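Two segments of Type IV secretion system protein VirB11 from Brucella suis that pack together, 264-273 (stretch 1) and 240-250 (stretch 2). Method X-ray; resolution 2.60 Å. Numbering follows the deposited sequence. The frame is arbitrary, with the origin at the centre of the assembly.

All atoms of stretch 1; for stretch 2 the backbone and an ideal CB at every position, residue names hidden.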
# COMPACT_ATOMS: atom_id res chain seq x y z
N GLY C 264 14.00 14.27 -8.40
CA GLY C 264 13.38 13.33 -9.32
C GLY C 264 14.14 12.90 -10.56
O GLY C 264 13.87 11.83 -11.10
N GLU C 265 15.09 13.73 -11.03
CA GLU C 265 15.92 13.38 -12.21
C GLU C 265 16.67 12.08 -11.98
O GLU C 265 17.00 11.38 -12.95
CB GLU C 265 16.98 14.43 -12.54
CG GLU C 265 16.70 15.81 -12.07
CD GLU C 265 16.96 15.97 -10.60
OE1 GLU C 265 18.12 15.79 -10.17
OE2 GLU C 265 15.99 16.28 -9.89
N ALA C 266 16.97 11.77 -10.72
CA ALA C 266 17.73 10.57 -10.38
C ALA C 266 17.15 9.33 -11.04
O ALA C 266 17.88 8.45 -11.45
CB ALA C 266 17.79 10.37 -8.87
N TYR C 267 15.83 9.29 -11.15
CA TYR C 267 15.14 8.16 -11.77
C TYR C 267 15.34 8.14 -13.29
O TYR C 267 15.55 7.08 -13.88
CB TYR C 267 13.65 8.18 -11.43
CG TYR C 267 12.87 7.03 -12.02
CD1 TYR C 267 12.81 5.80 -11.37
CD2 TYR C 267 12.19 7.17 -13.22
CE1 TYR C 267 12.10 4.75 -11.91
CE2 TYR C 267 11.47 6.11 -13.77
CZ TYR C 267 11.43 4.91 -13.10
OH TYR C 267 10.72 3.85 -13.62
N ASP C 268 15.26 9.31 -13.92
CA ASP C 268 15.53 9.43 -15.33
C ASP C 268 17.00 9.09 -15.60
O ASP C 268 17.30 8.45 -16.60
CB ASP C 268 15.18 10.82 -15.82
CG ASP C 268 13.73 11.16 -15.55
OD1 ASP C 268 13.46 11.80 -14.51
OD2 ASP C 268 12.87 10.77 -16.37
N PHE C 269 17.89 9.51 -14.70
CA PHE C 269 19.32 9.21 -14.81
C PHE C 269 19.51 7.70 -14.86
O PHE C 269 20.20 7.18 -15.74
CB PHE C 269 20.10 9.81 -13.63
CG PHE C 269 21.58 9.63 -13.73
CD1 PHE C 269 22.35 10.54 -14.45
CD2 PHE C 269 22.22 8.57 -13.10
CE1 PHE C 269 23.73 10.39 -14.55
CE2 PHE C 269 23.59 8.41 -13.20
CZ PHE C 269 24.35 9.32 -13.92
N ILE C 270 18.90 7.00 -13.90
CA ILE C 270 18.95 5.55 -13.83
C ILE C 270 18.47 4.93 -15.12
O ILE C 270 19.06 3.97 -15.63
CB ILE C 270 18.11 5.01 -12.64
CG1 ILE C 270 18.84 5.22 -11.32
CG2 ILE C 270 17.79 3.51 -12.80
CD1 ILE C 270 17.98 4.92 -10.09
N ASN C 271 17.40 5.47 -15.68
CA ASN C 271 16.88 4.91 -16.91
C ASN C 271 17.67 5.24 -18.14
O ASN C 271 17.70 4.45 -19.09
CB ASN C 271 15.42 5.27 -17.14
CG ASN C 271 14.50 4.15 -16.77
OD1 ASN C 271 14.66 3.01 -17.24
ND2 ASN C 271 13.54 4.44 -15.91
N VAL C 272 18.31 6.41 -18.15
CA VAL C 272 19.19 6.75 -19.25
C VAL C 272 20.39 5.79 -19.23
O VAL C 272 20.76 5.21 -20.26
CB VAL C 272 19.64 8.22 -19.15
CG1 VAL C 272 20.83 8.48 -20.07
CG2 VAL C 272 18.48 9.15 -19.49
N ALA C 273 20.96 5.60 -18.05
CA ALA C 273 22.14 4.75 -17.87
C ALA C 273 21.84 3.27 -18.13
O ALA C 273 22.65 2.56 -18.73
CB ALA C 273 22.73 4.93 -16.49
N UNK C 240 13.33 21.12 -17.27
CA UNK C 240 14.01 20.66 -16.07
C UNK C 240 15.23 19.83 -16.45
O UNK C 240 15.46 19.54 -17.63
CB UNK C 240 13.06 19.85 -15.19
N UNK C 241 16.00 19.44 -15.44
CA UNK C 241 17.11 18.52 -15.65
C UNK C 241 16.60 17.20 -16.22
O UNK C 241 17.28 16.55 -17.00
CB UNK C 241 17.87 18.28 -14.34
N UNK C 242 15.39 16.81 -15.82
CA UNK C 242 14.79 15.56 -16.27
C UNK C 242 14.40 15.59 -17.75
O UNK C 242 14.69 14.65 -18.49
CB UNK C 242 13.56 15.24 -15.42
N UNK C 243 13.76 16.67 -18.19
CA UNK C 243 13.38 16.80 -19.59
C UNK C 243 14.61 16.87 -20.50
O UNK C 243 14.59 16.32 -21.62
CB UNK C 243 12.51 18.04 -19.78
N UNK C 244 15.67 17.51 -20.01
CA UNK C 244 16.92 17.57 -20.74
C UNK C 244 17.58 16.19 -20.86
O UNK C 244 18.14 15.85 -21.92
CB UNK C 244 17.87 18.55 -20.06
N UNK C 245 17.50 15.39 -19.80
CA UNK C 245 18.02 14.02 -19.84
C UNK C 245 17.28 13.21 -20.91
O UNK C 245 17.90 12.47 -21.66
CB UNK C 245 17.88 13.35 -18.47
N UNK C 246 15.97 13.37 -20.99
CA UNK C 246 15.18 12.67 -22.01
C UNK C 246 15.50 13.17 -23.40
O UNK C 246 15.52 12.40 -24.36
CB UNK C 246 13.68 12.83 -21.74
N UNK C 247 15.76 14.47 -23.52
CA UNK C 247 16.17 15.06 -24.77
C UNK C 247 17.47 14.44 -25.29
O UNK C 247 17.60 14.18 -26.48
CB UNK C 247 16.33 16.57 -24.60
N UNK C 248 18.41 14.19 -24.38
CA UNK C 248 19.69 13.57 -24.72
C UNK C 248 19.58 12.24 -25.43
O UNK C 248 20.42 11.91 -26.27
CB UNK C 248 20.52 13.38 -23.45
N UNK C 249 18.54 11.47 -25.10
CA UNK C 249 18.29 10.18 -25.74
C UNK C 249 18.14 10.31 -27.26
O UNK C 249 18.44 9.37 -28.01
CB UNK C 249 17.03 9.54 -25.15
N UNK C 250 17.71 11.48 -27.70
CA UNK C 250 17.49 11.74 -29.12
C UNK C 250 18.57 12.61 -29.77
O UNK C 250 18.44 12.99 -30.93
CB UNK C 250 16.13 12.41 -29.30

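Two helices of VirB11 run side by side, their N-to-C directions 13° apart and their axes 8.9 Å apart at closest approach.

Position 240 precedes a helix. Its CB points toward stretch 1 but has nothing of it within 5.5 Å. An N-cap residue such as Ser, Thr, Asp or Asn would suit. It is Thr240. Its OG1 accepts from N of residue 243 at 3.1 Å and, weakly, from N of residue 242 at 3.2 Å.

At position 241 the CB points toward stretch 1, and the ideal CB lies 3.6 Å from Glu265 CG. A small residue fits most simply. Ala241 is found, its CB touching that atom.

Position 242 is where the backbones come closest: its CA is 4.7 Å from the CA of Glu265. The ideal CB is close to Asp268 OD1. Ala, Gly or Ser would suit this tight spot. The residue is Ala242, with CB 3.5 Å from Asp268 OD1.

Position 243 points away, so stretch 1 sets little limit. Thr243 turns back to the helix start: its OG1 accepts from Thr240 N at 2.9 Å.

Position 244 is out of reach; any helix-compatible residue would do. It is Leu244.

Position 245 points into a hollow lined by Glu265, Asp268, Phe269 and Val272. The ideal CB is 4.4 Å from Val272 CG2. A medium or large apolar residue, such as Leu, Ile or Met, would suit. Leu245 fills the hollow as a knob. Its CD1 lies 3.9 Å from Glu265 O, 4.1 Å from Asp268 CB and 4.4 Å from Phe269 CB.

Position 246 points sideways, but the carboxylate of Asp268 offers a negative charge. A long basic residue, Arg or Lys, could exploit it. The residue is Arg246. Its end comes nearer, and NE forms a salt bridge with Asp268 OD2 at 3.4 Å. The hydrogen bond within it is long and weak, though nearly straight at 172°.

Position 247 is out of reach, so many residues would do. It is Ser247.

Position 248 points toward stretch 1 but finds nothing within 5.5 Å of its ideal CB. Small or medium residues are plausible. The Cys248 side chain makes no contact; its CB comes no nearer than 6.0 Å, to Val272 CG1.

Position 249 also points toward stretch 1, with Val272 beyond reach of a CB alone. A longer apolar residue, Leu or Met, would bridge the gap. Leu249 does so: its CD2 meets Val272 CG2 at 3.9 Å.

Position 250 is out of reach; most residues would do. It is Arg250.

Stretch 2, residues 240-250: TAATLLRSCLR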
# COMPACT_ATOMS: atom_id res chain seq x y z
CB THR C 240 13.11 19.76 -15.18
OG1 THR C 240 12.75 18.58 -15.91
CG2 THR C 240 11.86 20.49 -14.73
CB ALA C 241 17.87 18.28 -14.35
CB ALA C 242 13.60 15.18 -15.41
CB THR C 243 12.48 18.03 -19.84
OG1 THR C 243 13.17 19.22 -19.46
CG2 THR C 243 11.17 17.92 -19.05
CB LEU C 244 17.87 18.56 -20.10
CG LEU C 244 17.89 20.01 -20.58
CD1 LEU C 244 16.73 20.39 -21.50
CD2 LEU C 244 17.98 20.96 -19.38
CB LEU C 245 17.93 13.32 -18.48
CG LEU C 245 19.07 13.51 -17.47
CD1 LEU C 245 18.62 13.11 -16.07
CD2 LEU C 245 20.33 12.73 -17.86
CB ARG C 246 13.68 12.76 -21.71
CG ARG C 246 13.22 11.73 -20.67
CD ARG C 246 11.73 11.84 -20.30
NE ARG C 246 11.52 12.41 -18.97
CZ ARG C 246 10.94 13.59 -18.73
NH1 ARG C 246 10.50 14.33 -19.74
NH2 ARG C 246 10.80 14.02 -17.48
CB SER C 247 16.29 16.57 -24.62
OG SER C 247 16.36 17.20 -25.89
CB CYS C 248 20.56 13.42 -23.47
SG CYS C 248 21.17 14.99 -22.88
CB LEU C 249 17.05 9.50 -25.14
CG LEU C 249 17.02 9.19 -23.64
CD1 LEU C 249 15.66 8.66 -23.23
CD2 LEU C 249 18.12 8.22 -23.21
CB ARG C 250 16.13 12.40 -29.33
CG ARG C 250 14.97 11.57 -28.85
CD ARG C 250 13.70 12.00 -29.52
NE ARG C 250 12.71 10.93 -29.48
CZ ARG C 250 11.77 10.85 -28.54
NH1 ARG C 250 11.69 11.77 -27.58
NH2 ARG C 250 10.90 9.84 -28.56
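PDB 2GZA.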